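Local coordinates for Carboxylesterase/phospholipase family protein (Francisella tularensis subsp. tularensis, PDB 4F21), which probably hydrolyses carboxylic esters as a serine hydrolase of the carboxylesterase/phospholipase family, in the alpha/beta hydrolase superfamily, at residues V62-D65 against E66-F69. Residues are numbered along the deposited sequence; the frame is centred on the assembly and turned at random.
Sequences VSLD and EIRF
Ile67 and Phe69, at the start of strand 67-72, share Leu64 as an apolar neighbour where the chain turns out of the preceding loop. Along Ile67, CB already lies 4.1 Å from Leu64 CD2. CG1 stands anti to the carbonyl carbon and beside the backbone N (chi1 -59°), which swings it to the N-terminal side, and the chain runs on extended toward the turn. There Ile67 CD1 meets Leu64 CD2 at 3.7 Å and lies 3.7 Å from Ser63 O, a van der Waals contact with a carbonyl. Beta-branched isoleucine favours extended strand backbone, while its CG1-CD1 arm reaches the turn.

Leu64 CD2 also approaches Phe69 CE1 at 3.6 Å, in the ring plane at its edge; Leu64 CD1, off that plane, lies 4.0 Å from Phe69 CE1. One leucine methyl, CD2, thus fills the corner between the two strand side chains, and CD1 adds a contact to the ring alone. Glu66 points away from the turn, and its OE1 forms a salt bridge with Arg37 NE.

Val57 packs on both Leu64 and Phe69, and Ile67 touches Ile240 of helix 230-243. Strand 67-72 runs between parallel strand 38-44 and antiparallel strand 27-30, near one margin of the alpha/beta hydrolase sheet.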
ATOM      1  N   VAL A  62      -8.891 -11.857  12.627  1.00 48.17           N
ATOM      2  CA  VAL A  62      -7.866 -12.866  12.361  1.00 27.12           C
ATOM      3  C   VAL A  62      -6.910 -12.982  13.530  1.00 24.89           C
ATOM      4  O   VAL A  62      -6.604 -11.985  14.179  1.00 26.78           O
ATOM      5  CB  VAL A  62      -7.046 -12.511  11.117  1.00 25.36           C
ATOM      6  CG1 VAL A  62      -6.224 -13.707  10.650  1.00 25.40           C
ATOM      7  CG2 VAL A  62      -7.963 -12.056  10.029  1.00 36.75           C
ATOM      8  N   SER A  63      -6.438 -14.200  13.790  1.00 42.92           N
ATOM      9  CA  SER A  63      -5.495 -14.446  14.876  1.00 52.80           C
ATOM     10  C   SER A  63      -4.229 -13.610  14.707  1.00 69.69           C
ATOM     11  O   SER A  63      -3.509 -13.745  13.719  1.00 80.88           O
ATOM     12  CB  SER A  63      -5.152 -15.938  14.982  1.00 31.81           C
ATOM     13  OG  SER A  63      -4.534 -16.430  13.805  1.00 30.50           O
ATOM     14  N   LEU A  64      -3.977 -12.732  15.673  1.00 57.79           N
ATOM     15  CA  LEU A  64      -2.771 -11.918  15.670  1.00 46.96           C
ATOM     16  C   LEU A  64      -1.766 -12.503  16.650  1.00 34.26           C
ATOM     17  O   LEU A  64      -0.900 -11.802  17.174  1.00 44.58           O
ATOM     18  CB  LEU A  64      -3.092 -10.468  16.027  1.00 46.92           C
ATOM     19  CG  LEU A  64      -4.041  -9.755  15.061  1.00 51.52           C
ATOM     20  CD1 LEU A  64      -4.240  -8.316  15.488  1.00 60.60           C
ATOM     21  CD2 LEU A  64      -3.536  -9.830  13.624  1.00 29.12           C
ATOM     22  N   ASP A  65      -1.903 -13.801  16.893  1.00 30.38           N
ATOM     23  CA  ASP A  65      -0.946 -14.547  17.694  1.00 31.10           C
ATOM     24  C   ASP A  65       0.452 -14.497  17.080  1.00 41.86           C
ATOM     25  O   ASP A  65       1.443 -14.401  17.797  1.00 59.59           O
ATOM     26  CB  ASP A  65      -1.395 -16.001  17.840  1.00 17.61           C
ATOM     27  CG  ASP A  65      -2.524 -16.166  18.839  1.00 69.65           C
ATOM     28  OD1 ASP A  65      -3.458 -16.947  18.561  1.00 70.99           O
ATOM     29  OD2 ASP A  65      -2.474 -15.518  19.905  1.00 62.17           O
ATOM     30  N   GLU A  66       0.528 -14.551  15.753  1.00 47.31           N
ATOM     31  CA  GLU A  66       1.818 -14.651  15.075  1.00 44.26           C
ATOM     32  C   GLU A  66       2.056 -13.554  14.040  1.00 45.96           C
ATOM     33  O   GLU A  66       2.700 -13.796  13.019  1.00 51.72           O
ATOM     34  CB  GLU A  66       1.949 -16.017  14.401  1.00 44.76           C
ATOM     35  CG  GLU A  66       1.655 -17.194  15.309  1.00 42.04           C
ATOM     36  CD  GLU A  66       1.899 -18.525  14.628  1.00 59.86           C
ATOM     37  OE1 GLU A  66       3.073 -18.943  14.548  1.00 52.08           O
ATOM     38  OE2 GLU A  66       0.918 -19.149  14.172  1.00 82.89           O
ATOM     39  N   ILE A  67       1.549 -12.353  14.300  1.00 42.45           N
ATOM     40  CA  ILE A  67       1.689 -11.258  13.342  1.00 58.23           C
ATOM     41  C   ILE A  67       2.295  -9.991  13.953  1.00 61.98           C
ATOM     42  O   ILE A  67       1.694  -9.361  14.823  1.00 70.25           O
ATOM     43  CB  ILE A  67       0.338 -10.911  12.676  1.00 42.49           C
ATOM     44  CG1 ILE A  67      -0.220 -12.129  11.939  1.00 52.02           C
ATOM     45  CG2 ILE A  67       0.500  -9.756  11.708  1.00 34.91           C
ATOM     46  CD1 ILE A  67      -1.542 -11.880  11.262  1.00 54.55           C
ATOM     47  N   ARG A  68       3.491  -9.632  13.489  1.00 20.97           N
ATOM     48  CA  ARG A  68       4.139  -8.386  13.883  1.00 13.34           C
ATOM     49  C   ARG A  68       3.618  -7.240  13.032  1.00 30.22           C
ATOM     50  O   ARG A  68       3.488  -7.373  11.820  1.00 27.84           O
ATOM     51  CB  ARG A  68       5.653  -8.488  13.703  1.00 31.54           C
ATOM     52  CG  ARG A  68       6.392  -7.181  13.978  1.00 18.72           C
ATOM     53  CD  ARG A  68       7.865  -7.269  13.607  1.00 14.88           C
ATOM     54  NE  ARG A  68       8.616  -8.139  14.507  1.00 21.54           N
ATOM     55  CZ  ARG A  68       9.010  -9.370  14.204  1.00 23.28           C
ATOM     56  NH1 ARG A  68       8.720  -9.881  13.019  1.00 30.15           N
ATOM     57  NH2 ARG A  68       9.693 -10.089  15.086  1.00 15.20           N
ATOM     58  N   PHE A  69       3.324  -6.107  13.660  1.00 59.26           N
ATOM     59  CA  PHE A  69       2.850  -4.947  12.911  1.00 47.27           C
ATOM     60  C   PHE A  69       3.863  -3.803  12.895  1.00 55.50           C
ATOM     61  O   PHE A  69       4.365  -3.387  13.947  1.00 67.35           O
ATOM     62  CB  PHE A  69       1.499  -4.465  13.443  1.00 41.92           C
ATOM     63  CG  PHE A  69       0.321  -5.234  12.903  1.00 43.85           C
ATOM     64  CD1 PHE A  69      -0.207  -6.304  13.603  1.00 40.83           C
ATOM     65  CD2 PHE A  69      -0.258  -4.881  11.695  1.00 41.99           C
ATOM     66  CE1 PHE A  69      -1.291  -7.007  13.108  1.00 44.92           C
ATOM     67  CE2 PHE A  69      -1.341  -5.581  11.197  1.00 44.12           C
ATOM     68  CZ  PHE A  69      -1.858  -6.644  11.904  1.00 34.11           C
TER